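Local coordinates for DUF5012 domain-containing protein (PDB 5FQ8), which is of unknown function but, as a putative surface lipoprotein, carries a bacterial Ig-like domain followed by a BT_2262-like C-terminal domain, at residues E23-E28 with F81-Y86; G129-S134 with G155-N160. All blocks are in the same frame, centred on the assembly; numbering follows the deposited sequence.

Contact 1 of 2, residues E23-E28 with F81-Y86; sequences EKIVLE and FTRTVY
Ile25 O is gripped by one hydrogen bond and one CA-H...O contact: Tyr86 N donates from 2.7 Å, nearly along the C=O axis, and Val85 CA lies 3.3 Å from Ile25 O. The edge of the Tyr86 ring adds a third neighbour, with CD1 of Tyr86 3.4 Å from Ile25 O. Three further backbone bonds run Glu23 O to Thr84 N, Thr84 O to Ile25 N and Tyr86 O to Leu27 N, the last nearly straight (171° at the hydrogen). This pattern, with strand directions 19° apart, defines a parallel pairing.

Tyr86 shares its face of the sheet with Lys24, Val26 and Thr84. With CG anti to the carbonyl carbon (chi1 -55°), its ring runs beside the Lys24 chain, whose CE comes to 4.0 Å from Tyr86 OH. Val26 crosses obliquely, its CG2 3.9 Å from Tyr86 CB. Leu27 crosses Val85 obliquely, its CD1 4.0 Å from Val85 CG1. Arg83, bent at chi3, puts NH1 in a salt bridge with Glu35 and gives a hydrogen bond from NE to Asp22 O.

Strand 24-27 pairs parallel with 78-87 at the edge of an otherwise antiparallel sheet, consistent with the first-to-last strand pairing of Ig-like folds. Phe33 and Pro36 pack below Val85 and Ile25, while Val122 of the C-terminal domain meets Lys24, Val26 and Tyr86, making their face part of the domain junction.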
# COMPACT_ATOMS: atom_id res chain seq x y z
N GLU G 23 -35.45 5.54 -48.84
CA GLU G 23 -34.86 4.32 -49.38
C GLU G 23 -35.79 3.65 -50.37
O GLU G 23 -35.34 3.16 -51.41
CB GLU G 23 -34.50 3.37 -48.25
CG GLU G 23 -33.94 2.05 -48.72
CD GLU G 23 -33.68 1.09 -47.59
OE1 GLU G 23 -34.07 1.41 -46.45
OE2 GLU G 23 -33.08 0.02 -47.84
N LYS G 24 -37.08 3.61 -50.07
CA LYS G 24 -38.08 3.05 -50.96
C LYS G 24 -39.02 4.16 -51.42
O LYS G 24 -39.45 4.99 -50.61
CB LYS G 24 -38.87 1.93 -50.27
CG LYS G 24 -38.00 0.78 -49.79
CD LYS G 24 -38.83 -0.31 -49.14
CE LYS G 24 -38.02 -1.58 -48.90
NZ LYS G 24 -36.84 -1.36 -48.01
N ILE G 25 -39.32 4.17 -52.71
CA ILE G 25 -40.12 5.21 -53.33
C ILE G 25 -41.17 4.55 -54.21
O ILE G 25 -40.87 3.59 -54.93
CB ILE G 25 -39.25 6.18 -54.16
CG1 ILE G 25 -38.40 7.04 -53.23
CG2 ILE G 25 -40.11 7.02 -55.08
CD1 ILE G 25 -37.60 8.07 -53.97
N VAL G 26 -42.39 5.05 -54.15
CA VAL G 26 -43.47 4.52 -54.96
C VAL G 26 -44.03 5.64 -55.81
O VAL G 26 -44.53 6.64 -55.28
CB VAL G 26 -44.57 3.87 -54.10
CG1 VAL G 26 -45.72 3.46 -54.97
CG2 VAL G 26 -44.01 2.68 -53.37
N LEU G 27 -43.95 5.48 -57.12
CA LEU G 27 -44.43 6.46 -58.08
C LEU G 27 -45.49 5.83 -58.96
O LEU G 27 -45.52 4.61 -59.15
CB LEU G 27 -43.29 6.99 -58.95
CG LEU G 27 -41.99 7.49 -58.33
CD1 LEU G 27 -40.98 7.64 -59.43
CD2 LEU G 27 -42.21 8.80 -57.65
N GLU G 28 -46.37 6.66 -59.51
CA GLU G 28 -47.41 6.17 -60.40
C GLU G 28 -46.92 6.16 -61.84
O GLU G 28 -46.03 6.92 -62.22
CB GLU G 28 -48.67 7.03 -60.28
CG GLU G 28 -49.26 7.10 -58.88
CD GLU G 28 -50.67 7.65 -58.87
OE1 GLU G 28 -51.40 7.45 -59.87
OE2 GLU G 28 -51.06 8.27 -57.86
N PHE G 81 -25.06 1.99 -51.33
CA PHE G 81 -26.39 1.91 -50.75
C PHE G 81 -27.39 1.68 -51.88
O PHE G 81 -27.12 1.97 -53.04
CB PHE G 81 -26.75 3.15 -49.92
CG PHE G 81 -26.92 4.43 -50.70
CD1 PHE G 81 -28.12 4.73 -51.32
CD2 PHE G 81 -25.91 5.36 -50.77
CE1 PHE G 81 -28.29 5.91 -52.01
CE2 PHE G 81 -26.07 6.54 -51.46
CZ PHE G 81 -27.27 6.81 -52.08
N THR G 82 -28.55 1.12 -51.52
CA THR G 82 -29.59 0.78 -52.49
C THR G 82 -30.81 1.67 -52.33
O THR G 82 -31.19 2.01 -51.20
CB THR G 82 -30.04 -0.67 -52.36
OG1 THR G 82 -28.92 -1.50 -52.09
CG2 THR G 82 -30.70 -1.11 -53.65
N ARG G 83 -31.43 2.01 -53.45
CA ARG G 83 -32.72 2.70 -53.45
C ARG G 83 -33.64 1.96 -54.40
O ARG G 83 -33.28 1.71 -55.56
CB ARG G 83 -32.56 4.15 -53.87
CG ARG G 83 -33.82 4.97 -53.70
CD ARG G 83 -33.54 6.39 -54.11
NE ARG G 83 -33.07 7.20 -53.00
CZ ARG G 83 -32.20 8.19 -53.13
NH1 ARG G 83 -31.69 8.47 -54.32
NH2 ARG G 83 -31.83 8.89 -52.08
N THR G 84 -34.83 1.60 -53.92
CA THR G 84 -35.79 0.81 -54.66
C THR G 84 -37.00 1.66 -55.05
O THR G 84 -37.62 2.27 -54.18
CB THR G 84 -36.26 -0.38 -53.83
OG1 THR G 84 -35.12 -1.08 -53.31
CG2 THR G 84 -37.07 -1.32 -54.69
N VAL G 85 -37.33 1.67 -56.33
CA VAL G 85 -38.41 2.49 -56.85
C VAL G 85 -39.49 1.57 -57.41
O VAL G 85 -39.18 0.69 -58.22
CB VAL G 85 -37.92 3.47 -57.93
CG1 VAL G 85 -39.08 4.19 -58.55
CG2 VAL G 85 -36.97 4.46 -57.33
N TYR G 86 -40.73 1.79 -56.98
CA TYR G 86 -41.87 0.98 -57.39
C TYR G 86 -42.84 1.81 -58.23
O TYR G 86 -43.03 3.00 -57.99
CB TYR G 86 -42.62 0.43 -56.18
CG TYR G 86 -41.78 -0.36 -55.20
CD1 TYR G 86 -41.10 0.27 -54.18
CD2 TYR G 86 -41.71 -1.75 -55.28
CE1 TYR G 86 -40.34 -0.45 -53.27
CE2 TYR G 86 -40.96 -2.47 -54.37
CZ TYR G 86 -40.28 -1.82 -53.37
OH TYR G 86 -39.53 -2.53 -52.47

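Contact 2 of 2, residues G129-S134 with G155-N160; sequences GIFYIS and GKFELN
Phe157 takes the crowded rotamer, CG between its backbone N and carbonyl carbon (chi1 57°), while Phe131 has CG anti to the carbonyl carbon (chi1 -67°). The two rings are thereby almost parallel, planes at 6°, but slid apart with centroids 5.8 Å from each other, so overlap is slight. Contact passes instead through Phe131 CB, 3.3 Å from Phe157 CE1. Phe131 O sits over the centre of the Phe157 ring face, and Ile133 CB meets the ring edge at Phe157 CE2, 3.5 Å away. An alanine at Phe157 would remove this ring and would probably leave Phe131 CB and Ile133 CB without their shared packing partner.

The backbone fixes the register: Phe131 N donates a hydrogen bond to Phe157 O (2.7 Å). Phe157 N returns one to Phe131 O (3.0 Å), marking an antiparallel hydrogen-bonded pair. Ile133 N donates to Gly155 O from above the carbonyl plane, at 3.1 Å.

The pair belongs to the antiparallel sheet of the BT_2262-like C-terminal domain, with Phe131, Ile133 and Phe157 buried on one face. Strand 130-133 lies between 120-125 and 154-159, and the latter pairs onward with 165-171. Ile123 touches both Ile133 and Phe157, Ile165 touches Phe157, and Tyr132 meets the Phe124 ring.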
# COMPACT_ATOMS: atom_id res chain seq x y z
N GLY G 129 -56.15 -5.40 -60.92
CA GLY G 129 -56.68 -6.11 -59.78
C GLY G 129 -55.62 -6.60 -58.82
O GLY G 129 -55.88 -6.74 -57.62
N ILE G 130 -54.41 -6.85 -59.32
CA ILE G 130 -53.37 -7.53 -58.56
C ILE G 130 -52.41 -6.51 -57.97
O ILE G 130 -51.99 -5.57 -58.65
CB ILE G 130 -52.63 -8.55 -59.45
CG1 ILE G 130 -53.60 -9.61 -59.98
CG2 ILE G 130 -51.50 -9.21 -58.68
CD1 ILE G 130 -54.22 -9.29 -61.32
N PHE G 131 -52.06 -6.69 -56.70
CA PHE G 131 -51.17 -5.79 -55.99
C PHE G 131 -49.96 -6.55 -55.47
O PHE G 131 -50.07 -7.70 -55.04
CB PHE G 131 -51.87 -5.12 -54.82
CG PHE G 131 -52.95 -4.17 -55.21
CD1 PHE G 131 -54.11 -4.61 -55.81
CD2 PHE G 131 -52.81 -2.81 -54.96
CE1 PHE G 131 -55.10 -3.73 -56.17
CE2 PHE G 131 -53.80 -1.92 -55.32
CZ PHE G 131 -54.95 -2.38 -55.92
N TYR G 132 -48.80 -5.90 -55.48
CA TYR G 132 -47.58 -6.47 -54.92
C TYR G 132 -47.40 -6.00 -53.49
O TYR G 132 -47.54 -4.81 -53.20
CB TYR G 132 -46.36 -6.08 -55.74
CG TYR G 132 -45.04 -6.46 -55.11
CD1 TYR G 132 -44.47 -7.71 -55.35
CD2 TYR G 132 -44.35 -5.58 -54.28
CE1 TYR G 132 -43.27 -8.06 -54.78
CE2 TYR G 132 -43.14 -5.93 -53.70
CZ TYR G 132 -42.61 -7.17 -53.96
OH TYR G 132 -41.41 -7.52 -53.39
N ILE G 133 -47.07 -6.93 -52.60
CA ILE G 133 -46.91 -6.66 -51.18
C ILE G 133 -45.52 -7.11 -50.76
O ILE G 133 -45.12 -8.24 -51.06
CB ILE G 133 -47.99 -7.36 -50.33
CG1 ILE G 133 -47.66 -7.27 -48.85
CG2 ILE G 133 -48.16 -8.80 -50.76
CD1 ILE G 133 -48.07 -5.98 -48.20
N SER G 134 -44.79 -6.23 -50.08
CA SER G 134 -43.41 -6.54 -49.74
C SER G 134 -43.28 -7.39 -48.49
O SER G 134 -42.24 -8.03 -48.31
CB SER G 134 -42.63 -5.25 -49.54
OG SER G 134 -43.20 -4.50 -48.49
N GLY G 155 -45.27 -11.41 -52.00
CA GLY G 155 -46.34 -12.11 -52.68
C GLY G 155 -47.23 -11.13 -53.43
O GLY G 155 -46.94 -9.94 -53.51
N LYS G 156 -48.30 -11.68 -53.99
CA LYS G 156 -49.30 -10.89 -54.72
C LYS G 156 -50.69 -11.18 -54.16
O LYS G 156 -50.93 -12.23 -53.56
CB LYS G 156 -49.27 -11.19 -56.22
CG LYS G 156 -47.88 -11.31 -56.81
CD LYS G 156 -47.88 -11.18 -58.33
CE LYS G 156 -46.57 -11.67 -58.92
NZ LYS G 156 -46.08 -10.84 -60.06
N PHE G 157 -51.60 -10.23 -54.36
CA PHE G 157 -53.00 -10.42 -54.00
C PHE G 157 -53.88 -9.60 -54.93
O PHE G 157 -53.46 -8.57 -55.46
CB PHE G 157 -53.25 -10.06 -52.52
CG PHE G 157 -52.88 -8.65 -52.14
CD1 PHE G 157 -53.68 -7.58 -52.49
CD2 PHE G 157 -51.75 -8.41 -51.39
CE1 PHE G 157 -53.37 -6.30 -52.11
CE2 PHE G 157 -51.41 -7.12 -51.01
CZ PHE G 157 -52.23 -6.06 -51.38
N GLU G 158 -55.12 -10.08 -55.14
CA GLU G 158 -56.04 -9.54 -56.14
C GLU G 158 -57.30 -9.00 -55.46
O GLU G 158 -58.15 -9.78 -55.01
CB GLU G 158 -56.41 -10.59 -57.18
CG GLU G 158 -57.32 -10.09 -58.28
CD GLU G 158 -57.95 -11.21 -59.09
OE1 GLU G 158 -57.25 -12.20 -59.38
OE2 GLU G 158 -59.14 -11.09 -59.42
N LEU G 159 -57.44 -7.68 -55.42
CA LEU G 159 -58.53 -7.03 -54.69
C LEU G 159 -59.89 -7.38 -55.28
O LEU G 159 -60.15 -7.14 -56.46
CB LEU G 159 -58.33 -5.52 -54.70
CG LEU G 159 -59.35 -4.66 -53.96
CD1 LEU G 159 -59.22 -4.87 -52.47
CD2 LEU G 159 -59.13 -3.21 -54.30
N ASN G 160 -60.77 -7.93 -54.44
CA ASN G 160 -62.12 -8.31 -54.83
C ASN G 160 -63.09 -7.14 -54.65
O ASN G 160 -62.80 -6.15 -53.98
CB ASN G 160 -62.61 -9.50 -54.00
CG ASN G 160 -61.72 -10.72 -54.14
OD1 ASN G 160 -61.04 -10.90 -55.15
ND2 ASN G 160 -61.74 -11.58 -53.13

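How the contacts relate
Contact 1 belongs to the Ig-like domain and contact 2, later in the chain, to the BT_2262-like C-terminal domain. They lie about 18 Å apart, centre to centre, yet they touch: Tyr86 CE2 packs against Tyr132 CE2 at 4.1 Å. Val122 of strand 120-125 supplies a second connection, since its side chain meets contact 1 while its backbone N donates a hydrogen bond to Ser134 OG of contact 2. Parallel edge pairing in one sheet and antiparallel interior pairing in the other thus meet at the Tyr86-Tyr132 packing contact and around Val122. Neither contact is touched by another protein chain of the assembly.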